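Local coordinates for cytoplasmic export protein 1 (Saccharomyces cerevisiae, PDB 3VWA) that takes part in nuclear tRNA export, binding tRNA and possibly collecting it from export receptors at the nuclear pore for delivery to the translation machinery, at residues I289-S303 against N316-V328. Residues are numbered along the deposited sequence; the frame is centred on the assembly and turned at random.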
# COMPACT_ATOMS: atom_id res chain seq x y z
N ILE A 289 -7.67 4.34 0.14
CA ILE A 289 -7.57 3.48 -1.05
C ILE A 289 -8.85 2.68 -1.38
O ILE A 289 -9.26 2.62 -2.54
CB ILE A 289 -6.35 2.50 -0.99
CG1 ILE A 289 -4.99 3.24 -1.18
CG2 ILE A 289 -6.45 1.51 -2.10
CD1 ILE A 289 -3.80 2.33 -0.90
N PRO A 290 -9.44 1.98 -0.40
CA PRO A 290 -10.64 1.24 -0.68
C PRO A 290 -11.80 2.14 -1.07
O PRO A 290 -12.56 1.74 -1.95
CB PRO A 290 -10.95 0.45 0.62
CG PRO A 290 -9.90 0.81 1.61
CD PRO A 290 -8.96 1.80 0.99
N GLU A 291 -11.95 3.33 -0.47
CA GLU A 291 -12.99 4.27 -0.94
C GLU A 291 -12.77 4.76 -2.38
O GLU A 291 -13.73 4.79 -3.18
CB GLU A 291 -13.16 5.48 0.01
CG GLU A 291 -13.55 5.12 1.44
CD GLU A 291 -14.97 4.54 1.60
OE1 GLU A 291 -15.64 4.18 0.59
OE2 GLU A 291 -15.44 4.47 2.75
N LEU A 292 -11.53 5.15 -2.73
CA LEU A 292 -11.24 5.47 -4.13
C LEU A 292 -11.56 4.33 -5.04
O LEU A 292 -12.18 4.50 -6.08
CB LEU A 292 -9.75 5.71 -4.36
CG LEU A 292 -9.35 7.04 -4.97
CD1 LEU A 292 -7.86 7.19 -5.33
CD2 LEU A 292 -10.31 7.56 -6.06
N CYS A 293 -11.08 3.16 -4.69
CA CYS A 293 -11.33 1.98 -5.51
C CYS A 293 -12.83 1.83 -5.76
O CYS A 293 -13.24 1.68 -6.90
CB CYS A 293 -10.75 0.73 -4.87
SG CYS A 293 -8.93 0.66 -4.93
N GLU A 294 -13.65 1.96 -4.72
CA GLU A 294 -15.11 1.92 -4.91
C GLU A 294 -15.59 2.96 -5.90
O GLU A 294 -16.47 2.69 -6.75
CB GLU A 294 -15.83 2.10 -3.56
CG GLU A 294 -15.98 0.81 -2.77
CD GLU A 294 -16.63 -0.26 -3.63
OE1 GLU A 294 -17.71 0.02 -4.22
OE2 GLU A 294 -16.02 -1.35 -3.75
N ILE A 295 -15.06 4.19 -5.79
CA ILE A 295 -15.52 5.26 -6.70
C ILE A 295 -15.06 5.00 -8.11
O ILE A 295 -15.81 5.26 -9.04
CB ILE A 295 -15.15 6.65 -6.20
CG1 ILE A 295 -16.09 6.99 -5.05
CG2 ILE A 295 -15.34 7.70 -7.34
CD1 ILE A 295 -15.39 7.62 -3.86
N ILE A 296 -13.86 4.42 -8.25
CA ILE A 296 -13.34 4.04 -9.56
C ILE A 296 -14.20 2.98 -10.28
O ILE A 296 -14.46 3.10 -11.50
CB ILE A 296 -11.87 3.53 -9.52
CG1 ILE A 296 -10.89 4.71 -9.26
CG2 ILE A 296 -11.52 2.90 -10.85
CD1 ILE A 296 -9.50 4.29 -8.84
N LYS A 297 -14.61 1.95 -9.55
CA LYS A 297 -15.48 0.90 -10.15
C LYS A 297 -16.77 1.53 -10.66
O LYS A 297 -17.19 1.23 -11.78
CB LYS A 297 -15.80 -0.20 -9.12
CG LYS A 297 -14.59 -1.01 -8.70
CD LYS A 297 -14.88 -1.87 -7.47
CE LYS A 297 -13.61 -2.60 -7.02
NZ LYS A 297 -13.54 -2.76 -5.53
N LEU A 298 -17.38 2.41 -9.87
CA LEU A 298 -18.59 3.08 -10.34
C LEU A 298 -18.35 3.80 -11.65
O LEU A 298 -19.11 3.64 -12.60
CB LEU A 298 -19.19 4.03 -9.29
CG LEU A 298 -20.29 3.55 -8.31
CD1 LEU A 298 -21.23 2.52 -8.96
CD2 LEU A 298 -19.73 3.04 -6.97
N LEU A 299 -17.28 4.58 -11.72
CA LEU A 299 -16.98 5.34 -12.93
C LEU A 299 -16.73 4.43 -14.15
O LEU A 299 -17.00 4.82 -15.28
CB LEU A 299 -15.74 6.17 -12.70
CG LEU A 299 -15.83 7.22 -11.62
CD1 LEU A 299 -14.44 7.83 -11.53
CD2 LEU A 299 -16.87 8.26 -12.01
N MSE A 300 -16.19 3.24 -13.90
CA MSE A 300 -15.82 2.31 -14.96
C MSE A 300 -17.07 1.65 -15.49
O MSE A 300 -17.16 1.37 -16.68
CB MSE A 300 -14.84 1.29 -14.39
CG MSE A 300 -13.44 1.86 -14.52
SE MSE A 300 -12.14 0.41 -14.15
CE MSE A 300 -10.74 1.74 -13.80
N THR A 301 -18.04 1.39 -14.63
CA THR A 301 -19.37 1.01 -15.12
C THR A 301 -20.04 2.15 -15.95
O THR A 301 -20.62 1.89 -17.01
CB THR A 301 -20.23 0.51 -13.95
OG1 THR A 301 -19.60 -0.65 -13.42
CG2 THR A 301 -21.66 0.18 -14.39
N GLN A 302 -19.94 3.39 -15.48
CA GLN A 302 -20.41 4.57 -16.22
C GLN A 302 -19.79 4.67 -17.60
O GLN A 302 -20.41 5.20 -18.52
CB GLN A 302 -19.99 5.85 -15.51
CG GLN A 302 -20.87 6.41 -14.40
CD GLN A 302 -20.26 7.69 -13.84
OE1 GLN A 302 -19.08 7.99 -14.09
NE2 GLN A 302 -21.04 8.46 -13.10
N SER A 303 -18.54 4.22 -17.71
CA SER A 303 -17.73 4.32 -18.94
C SER A 303 -18.40 3.56 -20.09
O SER A 303 -18.39 4.02 -21.23
CB SER A 303 -16.33 3.75 -18.67
OG SER A 303 -15.30 4.64 -19.06
N ASN A 316 -20.30 10.39 -17.66
CA ASN A 316 -20.54 11.23 -16.49
C ASN A 316 -19.28 11.84 -15.88
O ASN A 316 -19.17 13.05 -15.86
CB ASN A 316 -21.32 10.49 -15.42
CG ASN A 316 -22.77 10.33 -15.76
OD1 ASN A 316 -23.63 11.02 -15.21
ND2 ASN A 316 -23.07 9.41 -16.67
N ALA A 317 -18.33 11.04 -15.37
CA ALA A 317 -17.05 11.62 -14.89
C ALA A 317 -15.85 10.79 -15.26
O ALA A 317 -14.92 10.59 -14.45
CB ALA A 317 -17.08 11.86 -13.40
N SER A 318 -15.87 10.33 -16.51
CA SER A 318 -14.87 9.40 -17.01
C SER A 318 -13.44 10.01 -17.10
O SER A 318 -12.46 9.29 -17.12
CB SER A 318 -15.37 8.79 -18.33
OG SER A 318 -14.40 8.90 -19.39
N HIS A 319 -13.32 11.32 -17.08
CA HIS A 319 -12.01 11.99 -17.12
C HIS A 319 -11.24 11.84 -15.82
O HIS A 319 -10.08 12.19 -15.72
CB HIS A 319 -12.19 13.49 -17.43
CG HIS A 319 -12.89 14.24 -16.33
ND1 HIS A 319 -14.16 13.94 -15.94
CD2 HIS A 319 -12.47 15.29 -15.52
CE1 HIS A 319 -14.52 14.74 -14.93
NE2 HIS A 319 -13.48 15.57 -14.67
N LYS A 320 -11.91 11.39 -14.76
CA LYS A 320 -11.23 11.12 -13.51
C LYS A 320 -10.65 9.69 -13.44
O LYS A 320 -9.97 9.35 -12.49
CB LYS A 320 -12.14 11.41 -12.30
CG LYS A 320 -12.57 12.84 -12.18
CD LYS A 320 -11.35 13.76 -12.04
CE LYS A 320 -11.74 15.06 -11.36
NZ LYS A 320 -10.57 15.99 -11.36
N LEU A 321 -10.93 8.86 -14.46
CA LEU A 321 -10.45 7.47 -14.46
C LEU A 321 -8.94 7.33 -14.34
O LEU A 321 -8.45 6.66 -13.46
CB LEU A 321 -10.92 6.74 -15.70
CG LEU A 321 -12.43 6.53 -15.71
CD1 LEU A 321 -12.82 6.20 -17.16
CD2 LEU A 321 -12.80 5.42 -14.75
N VAL A 322 -8.22 7.97 -15.24
CA VAL A 322 -6.74 8.02 -15.22
C VAL A 322 -6.19 8.64 -13.93
O VAL A 322 -5.36 8.03 -13.28
CB VAL A 322 -6.20 8.68 -16.53
CG1 VAL A 322 -4.69 8.89 -16.52
CG2 VAL A 322 -6.57 7.81 -17.71
N PRO A 323 -6.66 9.84 -13.52
CA PRO A 323 -6.01 10.38 -12.30
C PRO A 323 -6.25 9.58 -11.03
O PRO A 323 -5.30 9.35 -10.30
CB PRO A 323 -6.57 11.81 -12.16
CG PRO A 323 -7.35 12.07 -13.41
CD PRO A 323 -7.62 10.77 -14.13
N PHE A 324 -7.49 9.13 -10.79
CA PHE A 324 -7.81 8.37 -9.60
C PHE A 324 -7.08 7.03 -9.62
O PHE A 324 -6.58 6.58 -8.59
CB PHE A 324 -9.35 8.06 -9.47
CG PHE A 324 -10.23 9.28 -9.20
CD1 PHE A 324 -9.71 10.58 -9.15
CD2 PHE A 324 -11.63 9.12 -9.06
CE1 PHE A 324 -10.53 11.71 -8.89
CE2 PHE A 324 -12.46 10.21 -8.82
CZ PHE A 324 -11.92 11.52 -8.76
N LEU A 325 -7.03 6.37 -10.76
CA LEU A 325 -6.42 5.01 -10.82
C LEU A 325 -4.92 5.20 -10.58
O LEU A 325 -4.25 4.31 -10.00
CB LEU A 325 -6.63 4.42 -12.19
CG LEU A 325 -7.23 3.06 -12.50
CD1 LEU A 325 -6.94 2.71 -13.95
CD2 LEU A 325 -6.73 1.93 -11.60
N ALA A 326 -4.37 6.34 -11.03
CA ALA A 326 -2.92 6.64 -10.81
C ALA A 326 -2.62 6.73 -9.31
O ALA A 326 -1.62 6.16 -8.81
CB ALA A 326 -2.48 7.92 -11.57
N ILE A 327 -3.53 7.33 -8.57
CA ILE A 327 -3.38 7.41 -7.14
C ILE A 327 -3.42 6.04 -6.53
O ILE A 327 -2.66 5.73 -5.60
CB ILE A 327 -4.52 8.23 -6.54
CG1 ILE A 327 -4.75 9.52 -7.36
CG2 ILE A 327 -4.38 8.50 -5.08
CD1 ILE A 327 -3.75 10.60 -7.13
N VAL A 328 -4.35 5.21 -6.98
CA VAL A 328 -4.54 3.95 -6.32
C VAL A 328 -3.28 3.09 -6.60
O VAL A 328 -2.75 2.45 -5.69
CB VAL A 328 -5.85 3.28 -6.80
CG1 VAL A 328 -5.76 1.78 -6.70
CG2 VAL A 328 -7.03 3.76 -5.98
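Leu321, Phe324 and Val328 project from helix 321-328 as knobs into holes of helix 289-303. Leu321 sits among Ile296, Leu299, Met300 and Ser303. Leu321 CD2 lies 3.6 Å from Met300 CG. Phe324 fits among Leu292, Ile295, Ile296 and Leu299. Leu292 crosses it at about a right angle, with Leu292 CD2 3.6 Å from Phe324 CB. Ile295 CG2 comes to the ring edge at CE2; Ile296 CG1, also near the ring plane, touches Phe324 CB. Lys320 CB covers one ring face, 3.5 Å above the plane of Phe324, while Lys320 NZ turns away to a salt bridge with Glu266. Val328 fills the third hole. Val328 CG2 is 3.6 Å from Leu292 CD1 and also touches Cys293 SG. With Leu292 cut back to an alanine, a gap is likely to open beside Phe324, Ile327 and Val328, and the phenyl ring would be less firmly held. Met300 is a selenomethionine; its extended chain carries Met300 CE to 3.9 Å from Leu325 CD1.

Polar contact is sparse and lies at one end. Ala317 N gives a weak hydrogen bond to Gln302 OE1 (3.4 Å, N-H...O angle 152°). The Gln302 side chain there is poorly ordered.

The helix axes approach to 9.9 Å and run nearly antiparallel, at 150°. Helix 255-271 packs beside Ile295 and Ile327, and helix 342-351 beside Cys293 and Leu325. Two antiparallel helices in an apolar interface, with further helices packed alongside, are consistent with the start of the HEAT-type helical solenoid that follows the kinase-like domain.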